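Local coordinates for acidocalcisomal pyrophosphatase (Trypanosoma cruzi, PDB 5CUV), which probably hydrolyses inorganic pyrophosphate to phosphate as a magnesium-dependent soluble enzyme of the PPase family, at residues D293-I298 with W329-I334; Y224-E229 with G271-T276. All coordinates share one frame; numbering follows the deposited sequence.

Interaction 1: D293-I298 with W329-I334; sequences DPIDAI and WKVICI
D296 and K330 meet at the magnesium site of the pyrophosphatase barrel, where strand 296-299 runs parallel to strand 326-335 and offers D296 to the metal. The short strand axes come within 4.3 Å at a crossing angle of -35°. V331 bonds on both sides of A297: its N donates to D296 O (2.8 Å), and its own O accepts from I298 N (2.8 Å) in an almost linear bond of 176° at the hydrogen. The ladder then passes to I298, whose O takes the N-H of C333 at 2.9 Å, so that I298 straddles I332 just as V331 straddles A297.

On the face that carries D296, the lysine side chain lies alongside the aspartate and points the same way. Its chain bends at the second torsion and again near its end, which brings K330 NZ to 3.0 Å from D296 OD2 in a salt bridge. NZ also bonds Y270 OH and forms a second salt bridge with D328. Next along this face, I298 CD1 reaches K330 CB (4.0 Å) and lies beside the tip of I332; I298 also touches I361 and F365 of helix 357-367. The other face is apolar: A297 CB sits 4.1 Å from V331 CB. Just before the strand, I295 reaches out to put CD1 3.9 Å from W329 CB, with V394 of helix 388-412 packed against both residues.

D291, D296 and D328 together make up the metal site. With its ammonium group bridging two of these three aspartates and tethered to a tyrosine hydroxyl, K330 is a second-shell residue that would offset part of the negative charge gathered round the magnesium and hold the carboxylates in position.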
loop_
_atom_site.group_PDB
_atom_site.type_symbol
_atom_site.label_atom_id
_atom_site.label_comp_id
_atom_site.label_asym_id
_atom_site.label_seq_id
_atom_site.Cartn_x
_atom_site.Cartn_y
_atom_site.Cartn_z
ATOM N N ASP A 293 -3.637 -36.586 3.605
ATOM C CA ASP A 293 -2.646 -35.670 3.126
ATOM C C ASP A 293 -2.589 -34.494 4.080
ATOM O O ASP A 293 -3.428 -34.393 4.978
ATOM C CB ASP A 293 -2.981 -35.241 1.702
ATOM C CG ASP A 293 -2.316 -36.142 0.683
ATOM O OD1 ASP A 293 -1.168 -36.641 0.983
ATOM O OD2 ASP A 293 -2.925 -36.337 -0.401
ATOM N N PRO A 294 -1.520 -33.678 3.988
ATOM C CA PRO A 294 -1.378 -32.492 4.842
ATOM C C PRO A 294 -2.573 -31.643 4.429
ATOM O O PRO A 294 -3.063 -31.773 3.328
ATOM C CB PRO A 294 -0.077 -31.867 4.356
ATOM C CG PRO A 294 0.732 -33.056 3.970
ATOM C CD PRO A 294 -0.252 -33.989 3.285
ATOM N N ILE A 295 -3.064 -30.790 5.305
ATOM C CA ILE A 295 -4.207 -29.942 4.977
ATOM C C ILE A 295 -3.872 -28.981 3.827
ATOM O O ILE A 295 -2.772 -28.459 3.725
ATOM C CB ILE A 295 -4.666 -29.176 6.221
ATOM C CG1 ILE A 295 -6.141 -28.827 6.075
ATOM C CG2 ILE A 295 -3.805 -27.938 6.426
ATOM C CD1 ILE A 295 -6.838 -28.545 7.406
ATOM N N ASP A 296 -4.836 -28.787 2.949
ATOM C CA ASP A 296 -4.702 -27.977 1.763
ATOM C C ASP A 296 -4.959 -26.535 2.018
ATOM O O ASP A 296 -5.851 -26.169 2.818
ATOM C CB ASP A 296 -5.688 -28.432 0.728
ATOM C CG ASP A 296 -5.347 -29.726 0.179
ATOM O OD1 ASP A 296 -4.477 -30.388 0.753
ATOM O OD2 ASP A 296 -5.943 -30.107 -0.834
ATOM N N ALA A 297 -4.219 -25.698 1.300
ATOM C CA ALA A 297 -4.382 -24.280 1.509
ATOM C C ALA A 297 -4.316 -23.495 0.247
ATOM O O ALA A 297 -3.553 -23.847 -0.657
ATOM C CB ALA A 297 -3.323 -23.789 2.490
ATOM N N ILE A 298 -5.108 -22.428 0.205
ATOM C CA ILE A 298 -5.182 -21.497 -0.924
ATOM C C ILE A 298 -4.727 -20.095 -0.438
ATOM O O ILE A 298 -5.345 -19.530 0.471
ATOM C CB ILE A 298 -6.620 -21.424 -1.405
ATOM C CG1 ILE A 298 -7.063 -22.780 -1.905
ATOM C CG2 ILE A 298 -6.772 -20.466 -2.496
ATOM C CD1 ILE A 298 -8.575 -22.864 -2.038
ATOM N N TRP A 329 -10.760 -30.066 3.539
ATOM C CA TRP A 329 -10.636 -28.676 3.925
ATOM C C TRP A 329 -9.650 -27.908 3.023
ATOM O O TRP A 329 -8.649 -28.413 2.531
ATOM C CB TRP A 329 -10.127 -28.560 5.373
ATOM C CG TRP A 329 -11.043 -29.078 6.509
ATOM C CD1 TRP A 329 -10.824 -30.184 7.309
ATOM C CD2 TRP A 329 -12.333 -28.543 6.925
ATOM N NE1 TRP A 329 -11.874 -30.366 8.155
ATOM C CE2 TRP A 329 -12.822 -29.392 7.950
ATOM C CE3 TRP A 329 -13.108 -27.443 6.530
ATOM C CZ2 TRP A 329 -14.066 -29.186 8.586
ATOM C CZ3 TRP A 329 -14.351 -27.235 7.175
ATOM C CH2 TRP A 329 -14.811 -28.116 8.193
ATOM N N LYS A 330 -9.955 -26.651 2.810
ATOM C CA LYS A 330 -9.113 -25.788 2.032
ATOM C C LYS A 330 -9.014 -24.524 2.887
ATOM O O LYS A 330 -9.997 -23.789 3.029
ATOM C CB LYS A 330 -9.782 -25.560 0.685
ATOM C CG LYS A 330 -10.035 -26.905 0.032
ATOM C CD LYS A 330 -9.638 -26.986 -1.388
ATOM C CE LYS A 330 -9.879 -28.401 -1.885
ATOM N NZ LYS A 330 -8.786 -29.357 -1.595
ATOM N N VAL A 331 -7.851 -24.337 3.529
ATOM C CA VAL A 331 -7.633 -23.154 4.362
ATOM C C VAL A 331 -7.450 -21.963 3.444
ATOM O O VAL A 331 -6.695 -22.041 2.469
ATOM C CB VAL A 331 -6.363 -23.277 5.230
ATOM C CG1 VAL A 331 -5.980 -21.929 5.873
ATOM C CG2 VAL A 331 -6.597 -24.245 6.280
ATOM N N ILE A 332 -8.157 -20.885 3.731
ATOM C CA ILE A 332 -8.024 -19.666 2.943
ATOM C C ILE A 332 -7.069 -18.780 3.724
ATOM O O ILE A 332 -7.332 -18.464 4.873
ATOM C CB ILE A 332 -9.364 -18.909 2.815
ATOM C CG1 ILE A 332 -10.466 -19.864 2.370
ATOM C CG2 ILE A 332 -9.205 -17.773 1.876
ATOM C CD1 ILE A 332 -10.172 -20.485 1.030
ATOM N N CYS A 333 -5.980 -18.374 3.099
ATOM C CA CYS A 333 -4.999 -17.567 3.764
ATOM C C CYS A 333 -4.409 -16.540 2.793
ATOM O O CYS A 333 -4.696 -16.592 1.582
ATOM C CB CYS A 333 -3.875 -18.463 4.269
ATOM S SG CYS A 333 -2.920 -19.255 2.937
ATOM N N ILE A 334 -3.591 -15.618 3.324
ATOM C CA ILE A 334 -2.949 -14.624 2.503
ATOM C C ILE A 334 -1.541 -14.385 3.008
ATOM O O ILE A 334 -1.287 -14.348 4.203
ATOM C CB ILE A 334 -3.731 -13.241 2.475
ATOM C CG1 ILE A 334 -3.019 -12.297 1.475
ATOM C CG2 ILE A 334 -3.854 -12.593 3.916
ATOM C CD1 ILE A 334 -3.608 -10.986 1.365
#

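Interaction 2: Y224-E229 with G271-T276; sequences YNFICE and GALPQT
F226 reaches along the start of the G271-T276 segment, and its side chain can be followed outward atom by atom. CB comes first, 4.1 Å from L273 CD2, a methyl that stands at the ring's edge, close to its plane. With CG anti to the backbone N (chi1 157°), the ring is carried along the neighbouring strand toward G271. CE2 approaches G271 N at 3.4 Å, and CZ, the tip, lies 3.6 Å from the same nitrogen; having no side chain, the glycine meets the ring with bare backbone.

Alongside this, the two strands pair antiparallel. I227 and A272 form a hydrogen-bonded pair, I227 N giving to A272 O at 2.9 Å and A272 N returning to I227 O at 2.8 Å, the second bond more bent (146° at the hydrogen). C228 and G271 follow as a non-hydrogen-bonded pair. Past A272 the segment 271-276 leaves strand geometry, yet P274 keeps the contact going: its CB touches I227 CD1 at 4.0 Å, while its CG packs 3.9 Å from N225 CB. At the far end E229 brings OE1 near A272 CB, its OE2 being taken by the N-H of I240.

The other edge of strand 224-228 bonds to strand 310-323 through Y224 and F226, and the F226 ring spans to A297 of strand 296-299 and stands edge-to-face with F305. L273 and Y224 both lean on I395 of helix 388-412, and N225, its amide donating to P205 O, also packs on T214 of a second subunit.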
loop_
_atom_site.group_PDB
_atom_site.type_symbol
_atom_site.label_atom_id
_atom_site.label_comp_id
_atom_site.label_asym_id
_atom_site.label_seq_id
_atom_site.Cartn_x
_atom_site.Cartn_y
_atom_site.Cartn_z
ATOM N N TYR A 224 1.442 -18.483 9.853
ATOM C CA TYR A 224 1.723 -19.860 9.529
ATOM C C TYR A 224 2.587 -20.008 8.302
ATOM O O TYR A 224 2.635 -19.108 7.472
ATOM C CB TYR A 224 0.394 -20.588 9.289
ATOM C CG TYR A 224 -0.556 -20.674 10.457
ATOM C CD1 TYR A 224 -1.334 -19.591 10.849
ATOM C CD2 TYR A 224 -0.760 -21.896 11.121
ATOM C CE1 TYR A 224 -2.292 -19.725 11.858
ATOM C CE2 TYR A 224 -1.727 -22.049 12.142
ATOM C CZ TYR A 224 -2.482 -20.961 12.511
ATOM O OH TYR A 224 -3.344 -21.081 13.608
ATOM N N ASN A 225 3.262 -21.144 8.186
ATOM C CA ASN A 225 4.043 -21.402 7.008
ATOM C C ASN A 225 3.159 -22.108 5.981
ATOM O O ASN A 225 2.319 -22.883 6.349
ATOM C CB ASN A 225 5.266 -22.258 7.334
ATOM C CG ASN A 225 6.452 -21.397 7.867
ATOM O OD1 ASN A 225 6.648 -20.226 7.446
ATOM N ND2 ASN A 225 7.240 -21.976 8.792
ATOM N N PHE A 226 3.337 -21.806 4.704
ATOM C CA PHE A 226 2.553 -22.385 3.620
ATOM C C PHE A 226 3.531 -22.890 2.508
ATOM O O PHE A 226 4.550 -22.269 2.210
ATOM C CB PHE A 226 1.604 -21.279 3.096
ATOM C CG PHE A 226 1.131 -21.477 1.683
ATOM C CD1 PHE A 226 1.847 -20.955 0.626
ATOM C CD2 PHE A 226 -0.042 -22.182 1.408
ATOM C CE1 PHE A 226 1.405 -21.125 -0.707
ATOM C CE2 PHE A 226 -0.501 -22.367 0.092
ATOM C CZ PHE A 226 0.224 -21.830 -0.974
ATOM N N ILE A 227 3.225 -24.026 1.910
ATOM C CA ILE A 227 4.055 -24.597 0.857
ATOM C C ILE A 227 3.277 -24.613 -0.444
ATOM O O ILE A 227 2.242 -25.269 -0.571
ATOM C CB ILE A 227 4.498 -26.016 1.194
ATOM C CG1 ILE A 227 5.227 -25.997 2.521
ATOM C CG2 ILE A 227 5.465 -26.527 0.193
ATOM C CD1 ILE A 227 5.411 -27.386 3.112
ATOM N N CYS A 228 3.769 -23.847 -1.411
ATOM C CA CYS A 228 3.106 -23.786 -2.665
ATOM C C CYS A 228 3.349 -25.041 -3.461
ATOM O O CYS A 228 4.466 -25.443 -3.656
ATOM C CB CYS A 228 3.594 -22.611 -3.447
ATOM S SG CYS A 228 2.693 -22.485 -4.981
ATOM N N GLU A 229 2.294 -25.674 -3.912
ATOM C CA GLU A 229 2.462 -26.840 -4.720
ATOM C C GLU A 229 2.140 -26.388 -6.115
ATOM O O GLU A 229 2.946 -26.611 -7.031
ATOM C CB GLU A 229 1.533 -27.949 -4.268
ATOM C CG GLU A 229 1.961 -28.486 -2.926
ATOM C CD GLU A 229 1.030 -29.560 -2.378
ATOM O OE1 GLU A 229 -0.200 -29.300 -2.240
ATOM O OE2 GLU A 229 1.544 -30.670 -2.081
ATOM N N GLY A 271 -1.577 -24.784 -2.115
ATOM C CA GLY A 271 -0.502 -25.546 -1.530
ATOM C C GLY A 271 -0.908 -26.309 -0.299
ATOM O O GLY A 271 -2.008 -26.823 -0.166
ATOM N N ALA A 272 -0.032 -26.348 0.664
ATOM C CA ALA A 272 -0.405 -27.086 1.828
ATOM C C ALA A 272 0.259 -26.531 3.085
ATOM O O ALA A 272 1.200 -25.788 3.021
ATOM C CB ALA A 272 -0.028 -28.562 1.568
ATOM N N LEU A 273 -0.228 -26.875 4.250
ATOM C CA LEU A 273 0.440 -26.371 5.431
ATOM C C LEU A 273 1.340 -27.470 5.994
ATOM O O LEU A 273 0.962 -28.612 6.040
ATOM C CB LEU A 273 -0.597 -25.944 6.455
ATOM C CG LEU A 273 -1.541 -24.918 5.862
ATOM C CD1 LEU A 273 -2.503 -24.521 6.938
ATOM C CD2 LEU A 273 -0.807 -23.720 5.380
ATOM N N PRO A 274 2.567 -27.143 6.402
ATOM C CA PRO A 274 3.431 -28.216 6.953
ATOM C C PRO A 274 2.955 -28.721 8.322
ATOM O O PRO A 274 2.125 -28.083 8.971
ATOM C CB PRO A 274 4.810 -27.541 7.017
ATOM C CG PRO A 274 4.404 -26.103 7.380
ATOM C CD PRO A 274 3.241 -25.831 6.442
ATOM N N GLN A 275 3.480 -29.876 8.748
ATOM C CA GLN A 275 3.138 -30.504 10.043
ATOM C C GLN A 275 1.681 -30.675 10.311
ATOM O O GLN A 275 1.255 -30.403 11.431
ATOM C CB GLN A 275 3.716 -29.735 11.219
ATOM C CG GLN A 275 5.140 -29.381 10.912
ATOM C CD GLN A 275 5.924 -28.800 12.062
ATOM O OE1 GLN A 275 5.417 -27.996 12.853
ATOM N NE2 GLN A 275 7.169 -29.181 12.134
ATOM N N THR A 276 0.922 -31.099 9.307
ATOM C CA THR A 276 -0.492 -31.336 9.493
ATOM C C THR A 276 -0.857 -32.652 8.842
ATOM O O THR A 276 -0.145 -33.152 7.965
ATOM C CB THR A 276 -1.374 -30.224 8.891
ATOM O OG1 THR A 276 -1.133 -30.076 7.482
ATOM C CG2 THR A 276 -1.111 -28.936 9.594
#

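From the N terminus, strand 224-228 comes first; after 41 residues without helix the chain returns at 271-276, and interaction 2 closes that loop. The chain then runs on to 293-298, and interaction 1 closes the next loop over 30 residues that include strand 310-323. The two are in series, neither nested nor crossed. They join directly: strand 296-299 is the other neighbour of strand 269-272, with A297 O probably bonded to G271 N, and T276 OG1 probably bonded to I295 N. Strand 310-323, paired with both 326-335 and 224-228, completes the ring, the closed five-stranded barrel familiar in soluble pyrophosphatases.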